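Local coordinates for protein secreted effector CSEP0064 (Blumeria graminis f. sp. hordei, PDB 6FMB) that binds host RNA as a non-catalytic homologue of fungal RNases and inhibits the degradation of ribosomal RNA induced by ribosome-inactivating proteins, raising plant susceptibility to infection, at residues W5-T10 and N91-V96; P13-R18 and D58-W63; H33-T38 and V51-V56; K69-T74 and E82-V87. All blocks are in the same frame, centred on the assembly; numbering follows the deposited sequence. Where two conformers were deposited one is given.

Interaction 1. Residues W5-T10 and N91-V96; sequences WDCDGT and NKCTFV
Trp5 to Cys7 and Thr94 to Val96 run antiparallel, their short axes 143° apart and 4.7 Å at closest approach, as neighbouring strands of the small terminal sheet of this RNase-like fold. The register follows from Asp6 and Thr94, a hydrogen-bonded pair: Asp6 N donates to Thr94 O at 2.8 Å, and Thr94 N returns a bond to Asp6 O at 3.0 Å. Trp5 and Phe95 form the next, non-hydrogen-bonded pair and project from the same face. Phe95 turns its edge to the indole in an edge-to-face contact, planes at 57°, with Phe95 CD1 over the centre of the indole, 3.6 Å from Trp5 CZ2. Its CB adds a CH-pi contact to the five-membered ring. Val17 of helix 14-24 and Val83 pack behind the indole. On the other face, Asp6 accepts from Gly9 N through OD1, an Asx motif that braces the type I' turn Cys7-Thr10 joining strands 4-7 and 10-13. Where the hydrogen-bonded ladder ends, a covalent link takes over. Both cysteines hold SG anti to the carbonyl carbon (chi1 -70° in Cys7), and the disulfide closes from Cys7 SG to Cys93 SG at 2.0 Å.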
# COMPACT_ATOMS: atom_id res chain seq x y z
N TRP A 5 1.28 9.69 6.08
CA TRP A 5 1.25 8.56 6.99
C TRP A 5 2.57 8.51 7.77
O TRP A 5 3.66 8.70 7.21
CB TRP A 5 1.00 7.25 6.22
CG TRP A 5 -0.48 6.90 5.92
CD1 TRP A 5 -1.26 6.03 6.62
CD2 TRP A 5 -1.31 7.43 4.89
NE1 TRP A 5 -2.50 5.96 6.09
CE2 TRP A 5 -2.56 6.78 5.00
CE3 TRP A 5 -1.11 8.32 3.85
CZ2 TRP A 5 -3.60 7.04 4.16
CZ3 TRP A 5 -2.12 8.56 3.02
CH2 TRP A 5 -3.38 7.94 3.16
N ASP A 6 2.48 8.28 9.08
CA ASP A 6 3.64 8.09 9.95
C ASP A 6 3.86 6.58 10.05
O ASP A 6 3.07 5.87 10.68
CB ASP A 6 3.36 8.68 11.33
CG ASP A 6 4.44 8.37 12.36
OD1 ASP A 6 5.45 7.72 12.04
OD2 ASP A 6 4.27 8.78 13.52
N CYS A 7 4.93 6.09 9.44
CA CYS A 7 5.31 4.67 9.51
C CYS A 7 6.49 4.54 10.46
O CYS A 7 7.63 4.70 10.05
CB CYS A 7 5.66 4.11 8.13
SG CYS A 7 4.27 3.92 6.99
N ASP A 8 6.22 4.26 11.73
CA ASP A 8 7.28 3.98 12.70
C ASP A 8 8.36 5.09 12.72
O ASP A 8 9.55 4.81 12.77
CB ASP A 8 7.89 2.61 12.32
CG ASP A 8 8.42 1.80 13.51
OD1 ASP A 8 8.39 2.24 14.68
OD2 ASP A 8 8.89 0.68 13.23
N GLY A 9 7.92 6.35 12.66
CA GLY A 9 8.85 7.49 12.70
C GLY A 9 9.39 8.03 11.37
O GLY A 9 10.26 8.91 11.37
N THR A 10 8.89 7.52 10.26
CA THR A 10 9.24 7.96 8.90
C THR A 10 7.96 8.41 8.21
O THR A 10 6.96 7.70 8.23
CB THR A 10 9.93 6.82 8.11
OG1 THR A 10 11.19 6.46 8.73
CG2 THR A 10 10.21 7.23 6.67
N ASN A 91 3.80 -2.56 12.85
CA ASN A 91 3.71 -2.46 11.39
C ASN A 91 2.68 -1.44 10.87
O ASN A 91 2.87 -0.92 9.80
CB ASN A 91 3.47 -3.82 10.70
CG ASN A 91 2.07 -4.38 10.94
OD1 ASN A 91 1.56 -4.29 12.03
ND2 ASN A 91 1.48 -5.05 9.92
N LYS A 92 1.59 -1.17 11.59
CA LYS A 92 0.57 -0.28 11.03
C LYS A 92 0.99 1.18 11.12
O LYS A 92 1.34 1.66 12.17
CB LYS A 92 -0.80 -0.49 11.69
CG LYS A 92 -1.97 0.26 11.04
CD LYS A 92 -2.04 0.21 9.52
N CYS A 93 0.92 1.89 10.01
CA CYS A 93 1.23 3.32 9.96
C CYS A 93 -0.04 4.13 10.34
O CYS A 93 -1.16 3.67 10.14
CB CYS A 93 1.71 3.69 8.56
SG CYS A 93 3.03 2.61 7.95
N THR A 94 0.17 5.33 10.86
CA THR A 94 -0.90 6.20 11.34
C THR A 94 -1.12 7.33 10.33
O THR A 94 -0.15 7.97 9.92
CB THR A 94 -0.50 6.82 12.70
OG1 THR A 94 -0.29 5.77 13.66
CG2 THR A 94 -1.57 7.75 13.25
N PHE A 95 -2.38 7.57 9.95
CA PHE A 95 -2.75 8.69 9.08
C PHE A 95 -2.77 9.96 9.90
O PHE A 95 -3.40 10.03 10.97
CB PHE A 95 -4.12 8.49 8.42
CG PHE A 95 -4.52 9.62 7.52
CD1 PHE A 95 -3.84 9.86 6.33
CD2 PHE A 95 -5.58 10.46 7.86
CE1 PHE A 95 -4.21 10.89 5.49
CE2 PHE A 95 -5.96 11.50 7.03
CZ PHE A 95 -5.26 11.72 5.84
N VAL A 96 -2.06 10.97 9.39
CA VAL A 96 -1.94 12.26 10.06
C VAL A 96 -2.56 13.31 9.14
O VAL A 96 -2.07 13.52 8.02
CB VAL A 96 -0.46 12.61 10.37
CG1 VAL A 96 -0.36 13.95 11.09
CG2 VAL A 96 0.18 11.52 11.21
O HOH W 1 3.64 3.55 13.05
O HOH W 2 2.38 5.81 14.06

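Interaction 2. Residues P13-R18 and D58-W63; sequences PERNVR and DSDANW
A polar surface contact joins the first turn of helix 14-24, through Arg15 and Asn16, to the loop Asp58-Trp63 between strands 51-56 and 70-75. Only 240 Å² is buried in total, and direct bonds and bridging waters carry most of the contact. Asn16 is its buried member. The amide ND2 gives one N-H to Ser59 O at 2.8 Å, with the acceptor close to the amide plane, and also bonds to Glu57 O, one residue before Asp58, so the side chain ties down two backbone carbonyls. The amide's other end, OD1, accepts from two waters: one reaches Asp60 OD1 and, in one of two modelled positions of Arg15, its NE, while the second makes a weak bond to Asn62 ND2. A further water links Asn16 O to Asn62 ND2. Farther out, in that same position Arg15 NH1 meets Asp60 OD1 in a salt bridge of 2.8 Å that is nearly straight (172° at the hydrogen). The carboxylate oxygen lies in the guanidinium plane and is approached on its syn side, 22° out of the carboxylate plane. Arg15 reaches it with an extended chain from CG to NE. Pro13, the N-cap residue, sets CD 3.8 Å from Asp58 O. With donors and acceptors of the Asn16 amide both engaged, its orientation is well defined, whereas the ion pair, when formed, lies on exposed residues, where solvent would probably weaken it.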
# COMPACT_ATOMS: atom_id res chain seq x y z
N PRO A 13 4.87 10.27 2.12
CA PRO A 13 4.05 11.31 1.53
C PRO A 13 2.67 10.81 1.05
O PRO A 13 2.59 9.76 0.44
CB PRO A 13 4.89 11.76 0.31
CG PRO A 13 6.29 11.40 0.62
CD PRO A 13 6.19 10.17 1.46
N GLU A 14 1.63 11.61 1.28
CA GLU A 14 0.27 11.21 0.84
C GLU A 14 0.20 10.92 -0.67
O GLU A 14 -0.49 9.99 -1.09
CB GLU A 14 -0.77 12.29 1.22
CG GLU A 14 -2.22 11.89 0.94
CD GLU A 14 -3.18 13.08 0.83
OE1 GLU A 14 -4.19 12.92 0.12
OE2 GLU A 14 -2.93 14.16 1.40
N ARG A 15 0.92 11.72 -1.48
CA ARG A 15 0.84 11.54 -2.93
C ARG A 15 1.41 10.20 -3.37
O ARG A 15 0.98 9.63 -4.39
CB ARG A 15 1.49 12.71 -3.68
CG ARG A 15 3.00 12.76 -3.74
CD ARG A 15 3.42 14.11 -4.34
NE ARG A 15 4.77 14.18 -4.88
CZ ARG A 15 5.24 15.19 -5.62
NH1 ARG A 15 6.53 15.19 -6.05
NH2 ARG A 15 4.43 16.23 -5.95
N ASN A 16 2.38 9.68 -2.59
CA ASN A 16 2.93 8.35 -2.88
C ASN A 16 1.90 7.25 -2.62
O ASN A 16 1.79 6.27 -3.38
CB ASN A 16 4.20 8.05 -2.05
CG ASN A 16 5.42 8.83 -2.49
OD1 ASN A 16 5.36 9.65 -3.39
ND2 ASN A 16 6.55 8.53 -1.87
N VAL A 17 1.13 7.40 -1.54
CA VAL A 17 0.11 6.44 -1.21
C VAL A 17 -0.99 6.48 -2.27
O VAL A 17 -1.41 5.42 -2.75
CB VAL A 17 -0.46 6.69 0.21
CG1 VAL A 17 -1.65 5.80 0.52
CG2 VAL A 17 0.65 6.49 1.25
N ARG A 18 -1.41 7.68 -2.68
CA ARG A 18 -2.42 7.80 -3.73
C ARG A 18 -1.93 7.17 -5.05
O ARG A 18 -2.69 6.49 -5.74
CB ARG A 18 -2.79 9.27 -3.96
CG ARG A 18 -3.55 10.03 -2.89
CD ARG A 18 -4.15 11.32 -3.51
NE ARG A 18 -3.17 12.08 -4.34
CZ ARG A 18 -2.45 13.12 -3.91
NH1 ARG A 18 -1.57 13.70 -4.72
NH2 ARG A 18 -2.57 13.57 -2.68
N ASP A 58 9.29 5.93 0.72
CA ASP A 58 9.35 7.14 1.55
C ASP A 58 9.95 8.34 0.82
O ASP A 58 9.92 9.44 1.34
CB ASP A 58 10.05 6.86 2.89
CG ASP A 58 11.55 6.56 2.78
OD1 ASP A 58 12.19 6.92 1.78
OD2 ASP A 58 12.12 6.01 3.75
N SER A 59 10.48 8.13 -0.38
CA SER A 59 11.15 9.15 -1.18
C SER A 59 10.29 9.60 -2.37
O SER A 59 9.18 9.08 -2.55
CB SER A 59 12.44 8.55 -1.71
OG SER A 59 12.17 7.41 -2.47
N ASP A 60 10.80 10.53 -3.18
CA ASP A 60 10.03 11.12 -4.29
C ASP A 60 10.08 10.24 -5.55
O ASP A 60 10.64 10.59 -6.59
CB ASP A 60 10.58 12.52 -4.60
CG ASP A 60 9.68 13.31 -5.52
OD1 ASP A 60 8.44 13.21 -5.42
OD2 ASP A 60 10.24 14.06 -6.33
N ALA A 61 9.46 9.07 -5.43
CA ALA A 61 9.53 8.05 -6.46
C ALA A 61 8.43 7.04 -6.19
O ALA A 61 7.92 6.95 -5.08
CB ALA A 61 10.88 7.35 -6.39
N ASN A 62 8.11 6.28 -7.22
CA ASN A 62 7.25 5.10 -7.16
C ASN A 62 8.09 3.82 -7.15
O ASN A 62 9.15 3.76 -7.76
CB ASN A 62 6.24 5.13 -8.31
CG ASN A 62 5.36 6.37 -8.28
OD1 ASN A 62 5.32 7.19 -9.24
ND2 ASN A 62 4.69 6.56 -7.16
N TRP A 63 7.63 2.81 -6.43
CA TRP A 63 8.39 1.57 -6.28
C TRP A 63 8.40 0.75 -7.58
O TRP A 63 7.37 0.65 -8.26
CB TRP A 63 7.81 0.75 -5.12
CG TRP A 63 8.57 -0.53 -4.80
CD1 TRP A 63 9.52 -0.69 -3.83
CD2 TRP A 63 8.41 -1.81 -5.41
NE1 TRP A 63 9.96 -1.98 -3.81
CE2 TRP A 63 9.31 -2.70 -4.78
CE3 TRP A 63 7.59 -2.30 -6.43
CZ2 TRP A 63 9.41 -4.03 -5.14
CZ3 TRP A 63 7.68 -3.62 -6.79
CH2 TRP A 63 8.59 -4.48 -6.14
O HOH W 3 6.45 11.43 -5.29
O HOH W 4 3.78 5.15 -5.06
O HOH W 5 4.46 9.06 -5.99

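Interaction 3. Residues H33-T38 and V51-V56; sequences HGYPAT and VRQFPV
Tyr35 lies against Pro55, whose CG sits over the centre of the phenol ring, 3.8 Å from the centroid and 10° off the normal, a CH-pi contact. At the ring's edge, Gln53 OE1 approaches CE2 to 3.4 Å, and a water joins Tyr35 OH to Gln53 NE2. The peptide bond before Pro36 is cis; beyond it Pro36 CB touches the rim of Phe54 at CD1, 4.3 Å away. Next along the chain, Ala37 and Gln53 form an antiparallel hydrogen-bonded pair: Gln53 N donates to Ala37 O at 3.0 Å, and Ala37 N to Gln53 O at 3.2 Å, the latter on a carbonyl lone pair. Thr38 and Arg52, the adjoining non-hydrogen-bonded pair, point their side chains the same way. Thr38 CG2 lies over one guanidinium face, 3.9 Å from Arg52 NE, and Pro36 CG approaches NH1. Arg52, extended from CG to NE, is in turn positioned by a salt bridge to Glu50 and by bonds from NH1 to the carbonyls of Ala24 and Tyr27. The hairpin thus forms one side of the four-stranded antiparallel sheet: strand 37-39 is outermost, strand 51-56 bonds onward to strand 70-75, and Phe54 packs on Leu23 and Ala24 of helix 14-24.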
# COMPACT_ATOMS: atom_id res chain seq x y z
N HIS A 33 7.37 -6.53 -11.08
CA HIS A 33 8.44 -6.81 -10.12
C HIS A 33 7.91 -7.60 -8.90
O HIS A 33 8.33 -7.38 -7.79
CB HIS A 33 9.13 -5.49 -9.71
CG HIS A 33 9.61 -4.69 -10.88
ND1 HIS A 33 10.86 -4.86 -11.42
CD2 HIS A 33 9.00 -3.74 -11.64
CE1 HIS A 33 11.01 -4.04 -12.45
NE2 HIS A 33 9.90 -3.35 -12.60
N GLY A 34 7.00 -8.54 -9.17
CA GLY A 34 6.46 -9.41 -8.13
C GLY A 34 5.15 -8.97 -7.48
O GLY A 34 4.61 -9.72 -6.65
N TYR A 35 4.64 -7.80 -7.86
CA TYR A 35 3.46 -7.19 -7.23
C TYR A 35 2.44 -6.81 -8.31
O TYR A 35 2.82 -6.66 -9.48
CB TYR A 35 3.91 -5.97 -6.38
CG TYR A 35 4.71 -6.46 -5.19
CD1 TYR A 35 6.07 -6.72 -5.29
CD2 TYR A 35 4.08 -6.76 -3.98
CE1 TYR A 35 6.79 -7.25 -4.23
CE2 TYR A 35 4.80 -7.27 -2.90
CZ TYR A 35 6.14 -7.52 -3.03
OH TYR A 35 6.85 -8.05 -1.99
N PRO A 36 1.17 -6.61 -7.97
CA PRO A 36 0.56 -6.70 -6.65
C PRO A 36 0.21 -8.12 -6.20
O PRO A 36 -0.00 -9.01 -7.04
CB PRO A 36 -0.75 -5.92 -6.85
CG PRO A 36 -1.12 -6.22 -8.27
CD PRO A 36 0.20 -6.18 -8.99
N ALA A 37 0.11 -8.31 -4.89
CA ALA A 37 -0.58 -9.47 -4.35
C ALA A 37 -2.08 -9.19 -4.45
O ALA A 37 -2.51 -8.02 -4.34
CB ALA A 37 -0.19 -9.75 -2.90
N THR A 38 -2.89 -10.24 -4.61
CA THR A 38 -4.33 -10.09 -4.69
C THR A 38 -5.02 -10.92 -3.62
O THR A 38 -4.56 -12.02 -3.24
CB THR A 38 -4.90 -10.49 -6.07
OG1 THR A 38 -4.69 -11.89 -6.30
CG2 THR A 38 -4.24 -9.69 -7.18
N VAL A 51 -8.95 -6.86 -2.67
CA VAL A 51 -7.90 -6.04 -2.07
C VAL A 51 -6.56 -6.41 -2.72
O VAL A 51 -6.33 -7.58 -3.08
CB VAL A 51 -7.87 -6.24 -0.53
CG1 VAL A 51 -6.60 -5.68 0.10
CG2 VAL A 51 -9.08 -5.56 0.09
N ARG A 52 -5.70 -5.41 -2.88
CA ARG A 52 -4.38 -5.59 -3.44
C ARG A 52 -3.32 -4.96 -2.54
O ARG A 52 -3.55 -3.94 -1.87
CB ARG A 52 -4.30 -5.01 -4.86
CG ARG A 52 -5.11 -5.81 -5.86
CD ARG A 52 -4.99 -5.28 -7.26
NE ARG A 52 -5.59 -6.21 -8.20
CZ ARG A 52 -5.23 -6.38 -9.47
NH1 ARG A 52 -4.32 -5.61 -10.02
NH2 ARG A 52 -5.82 -7.32 -10.19
N GLN A 53 -2.15 -5.61 -2.54
CA GLN A 53 -0.95 -5.15 -1.83
C GLN A 53 0.04 -4.60 -2.85
O GLN A 53 0.37 -5.30 -3.81
CB GLN A 53 -0.31 -6.29 -1.04
CG GLN A 53 0.88 -5.85 -0.18
CD GLN A 53 2.06 -6.80 -0.17
OE1 GLN A 53 2.09 -7.77 -0.91
NE2 GLN A 53 3.06 -6.50 0.64
N PHE A 54 0.53 -3.36 -2.64
CA PHE A 54 1.50 -2.79 -3.57
C PHE A 54 2.50 -1.98 -2.76
O PHE A 54 2.11 -1.25 -1.84
CB PHE A 54 0.81 -1.93 -4.65
CG PHE A 54 1.70 -1.62 -5.83
CD1 PHE A 54 1.82 -2.52 -6.89
CD2 PHE A 54 2.43 -0.43 -5.90
CE1 PHE A 54 2.67 -2.26 -7.96
CE2 PHE A 54 3.27 -0.17 -6.98
CZ PHE A 54 3.38 -1.09 -8.01
N PRO A 55 3.81 -2.09 -3.08
CA PRO A 55 4.78 -1.36 -2.27
C PRO A 55 4.74 0.16 -2.47
O PRO A 55 4.26 0.65 -3.51
CB PRO A 55 6.14 -1.96 -2.72
CG PRO A 55 5.80 -3.27 -3.35
CD PRO A 55 4.50 -2.97 -4.05
N VAL A 56 5.27 0.89 -1.49
CA VAL A 56 5.33 2.36 -1.54
C VAL A 56 6.69 2.79 -0.97
O VAL A 56 7.28 2.09 -0.15
CB VAL A 56 4.09 2.99 -0.80
CG1 VAL A 56 4.15 2.77 0.70
CG2 VAL A 56 3.92 4.48 -1.10
O HOH W 6 5.68 -7.91 0.56

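Interaction 4. Residues K69-T74 and E82-V87; sequences KYYILT and EVFSSV
Strands 70-74 and 82-85 pair antiparallel, with short axes 152° apart and 4.7 Å at closest approach, as the last hairpin of the four-stranded sheet, whose outer strand also bonds to Asn91 and Cys93. Tyr71 and Phe84 exchange two backbone bonds, both of 2.9 Å, and Leu73 and Glu82 form the second such pair. Beyond the strand, Ser86 N still reaches Lys69 O at 2.9 Å, rising 43° above the carbonyl plane. The face bearing Tyr71, Leu73, Phe84 and Glu82 is dominated by aromatic packing. With CG between its backbone N and carbonyl carbon (chi1 61°), Tyr71 brings its ring across to Phe84 and receives Phe84 CB over one face, toward the rim and 3.6 Å from Tyr71 CZ, in a CH-pi contact. The two rings are near parallel but slid apart, with little overlap. Ser86 OG sits at the edge of the Tyr71 ring, in its plane, and Leu73 CD1 meets Phe84 CE2 at 3.7 Å, the side chains crossing at about a right angle. Gln53 of strand 51-56 packs on Tyr71 and Leu73. On the opposite face, Ile72 CG2 and Val83 CG2 touch at 4.1 Å under helix 14-24, where Ala20 and Val21 touch Ile72 and Val17 touches Val83. Toward the hairpin's open end the same face carries Tyr70 and Ser85; in one of two modelled positions, Ser85 OG shares a water with Lys69 O. The two sides thus differ: one is buried and mixed, the other a partly exposed, largely aromatic patch bordered by Glu82, whose carboxylate bonds to Tyr80 OH.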
# COMPACT_ATOMS: atom_id res chain seq x y z
N LYS A 69 9.95 -2.21 1.97
CA LYS A 69 10.02 -1.66 3.33
C LYS A 69 8.67 -1.14 3.82
O LYS A 69 8.39 -1.20 5.03
CB LYS A 69 11.01 -0.50 3.40
CG LYS A 69 12.48 -0.90 3.33
CD LYS A 69 13.44 0.30 3.30
CE LYS A 69 13.10 1.34 4.37
NZ LYS A 69 14.19 2.34 4.65
N TYR A 70 7.89 -0.54 2.92
CA TYR A 70 6.53 -0.05 3.17
C TYR A 70 5.61 -0.54 2.08
O TYR A 70 6.04 -0.73 0.93
CB TYR A 70 6.47 1.50 3.20
CG TYR A 70 7.57 2.12 4.03
CD1 TYR A 70 7.48 2.15 5.42
CD2 TYR A 70 8.73 2.64 3.45
CE1 TYR A 70 8.48 2.69 6.21
CE2 TYR A 70 9.75 3.19 4.24
CZ TYR A 70 9.61 3.19 5.61
OH TYR A 70 10.59 3.71 6.43
N TYR A 71 4.34 -0.72 2.41
CA TYR A 71 3.35 -1.12 1.41
C TYR A 71 1.97 -0.66 1.79
O TYR A 71 1.70 -0.36 2.95
CB TYR A 71 3.37 -2.65 1.18
CG TYR A 71 3.03 -3.50 2.40
CD1 TYR A 71 1.71 -3.85 2.67
CD2 TYR A 71 4.03 -4.01 3.23
CE1 TYR A 71 1.40 -4.64 3.76
CE2 TYR A 71 3.72 -4.81 4.32
CZ TYR A 71 2.40 -5.12 4.59
OH TYR A 71 2.10 -5.92 5.67
N ILE A 72 1.08 -0.60 0.80
CA ILE A 72 -0.33 -0.33 1.03
C ILE A 72 -1.15 -1.60 0.84
O ILE A 72 -0.75 -2.51 0.11
CB ILE A 72 -0.85 0.82 0.13
CG1 ILE A 72 -1.04 0.40 -1.33
CG2 ILE A 72 0.08 2.02 0.22
CD1 ILE A 72 -1.98 1.33 -2.07
N LEU A 73 -2.31 -1.61 1.50
CA LEU A 73 -3.41 -2.51 1.16
C LEU A 73 -4.59 -1.63 0.79
O LEU A 73 -4.91 -0.66 1.51
CB LEU A 73 -3.79 -3.43 2.32
CG LEU A 73 -2.72 -4.41 2.82
CD1 LEU A 73 -3.21 -5.19 4.02
CD2 LEU A 73 -2.29 -5.37 1.74
N THR A 74 -5.25 -1.94 -0.33
CA THR A 74 -6.35 -1.12 -0.81
C THR A 74 -7.36 -1.92 -1.62
O THR A 74 -6.97 -2.90 -2.27
CB THR A 74 -5.78 0.05 -1.68
OG1 THR A 74 -6.81 1.00 -1.96
CG2 THR A 74 -5.12 -0.45 -2.99
N GLU A 82 -5.00 1.21 3.91
CA GLU A 82 -4.08 1.25 5.03
C GLU A 82 -2.64 1.13 4.52
O GLU A 82 -2.40 0.57 3.46
CB GLU A 82 -4.41 0.15 6.05
CG GLU A 82 -5.64 0.39 6.94
CD GLU A 82 -5.86 -0.68 8.00
OE1 GLU A 82 -5.70 -1.87 7.73
OE2 GLU A 82 -6.28 -0.30 9.11
N VAL A 83 -1.72 1.65 5.32
CA VAL A 83 -0.30 1.67 5.02
C VAL A 83 0.45 0.95 6.15
O VAL A 83 0.12 1.11 7.33
CB VAL A 83 0.23 3.11 4.81
CG1 VAL A 83 1.68 3.13 4.34
CG2 VAL A 83 -0.67 3.87 3.82
N PHE A 84 1.47 0.18 5.77
CA PHE A 84 2.24 -0.66 6.69
C PHE A 84 3.73 -0.57 6.41
O PHE A 84 4.14 -0.29 5.29
CB PHE A 84 1.83 -2.13 6.56
CG PHE A 84 0.38 -2.34 6.79
CD1 PHE A 84 -0.09 -2.56 8.07
CD2 PHE A 84 -0.51 -2.24 5.75
CE1 PHE A 84 -1.46 -2.69 8.31
CE2 PHE A 84 -1.87 -2.35 5.98
CZ PHE A 84 -2.35 -2.56 7.26
N SER A 85 4.52 -0.84 7.46
CA SER A 85 5.94 -1.09 7.32
C SER A 85 6.20 -2.57 7.51
O SER A 85 5.51 -3.22 8.29
CB SER A 85 6.70 -0.27 8.36
OG SER A 85 8.08 -0.28 8.11
N SER A 86 7.20 -3.11 6.84
CA SER A 86 7.55 -4.55 6.96
C SER A 86 8.46 -4.84 8.17
O SER A 86 9.60 -5.31 8.02
CB SER A 86 8.19 -5.06 5.66
OG SER A 86 7.32 -4.84 4.55
N VAL A 87 7.89 -4.59 9.34
CA VAL A 87 8.48 -4.84 10.66
C VAL A 87 7.52 -5.80 11.45
O VAL A 87 6.74 -6.52 10.83
CB VAL A 87 8.78 -3.50 11.35
CG1 VAL A 87 9.74 -2.70 10.49
CG2 VAL A 87 7.54 -2.65 11.60
O HOH W 7 10.43 -1.01 7.20

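In the fold
Interactions 3 and 4 belong to one sheet, since Arg52 N bonds to Thr74 O and Ile72 N to Phe54 O, both 2.9 Å; their centres are 10 Å apart. Strand 81-85 then passes the chain on to interaction 1, where Cys93 N bonds to Val83 O, also at 2.9 Å. Interaction 2 adds the start of the helix, and Val17 CG2 packs 3.6 Å from Trp5 CE3 and 3.9 Å from Val83 CG2, joining interactions 1, 2 and 4. Trp63 bridges interaction 2 to Tyr35 and Pro55 of interaction 3. Interactions 1 and 3 do not touch; their centres lie about 19 Å apart, on opposite sides of the chain's centre.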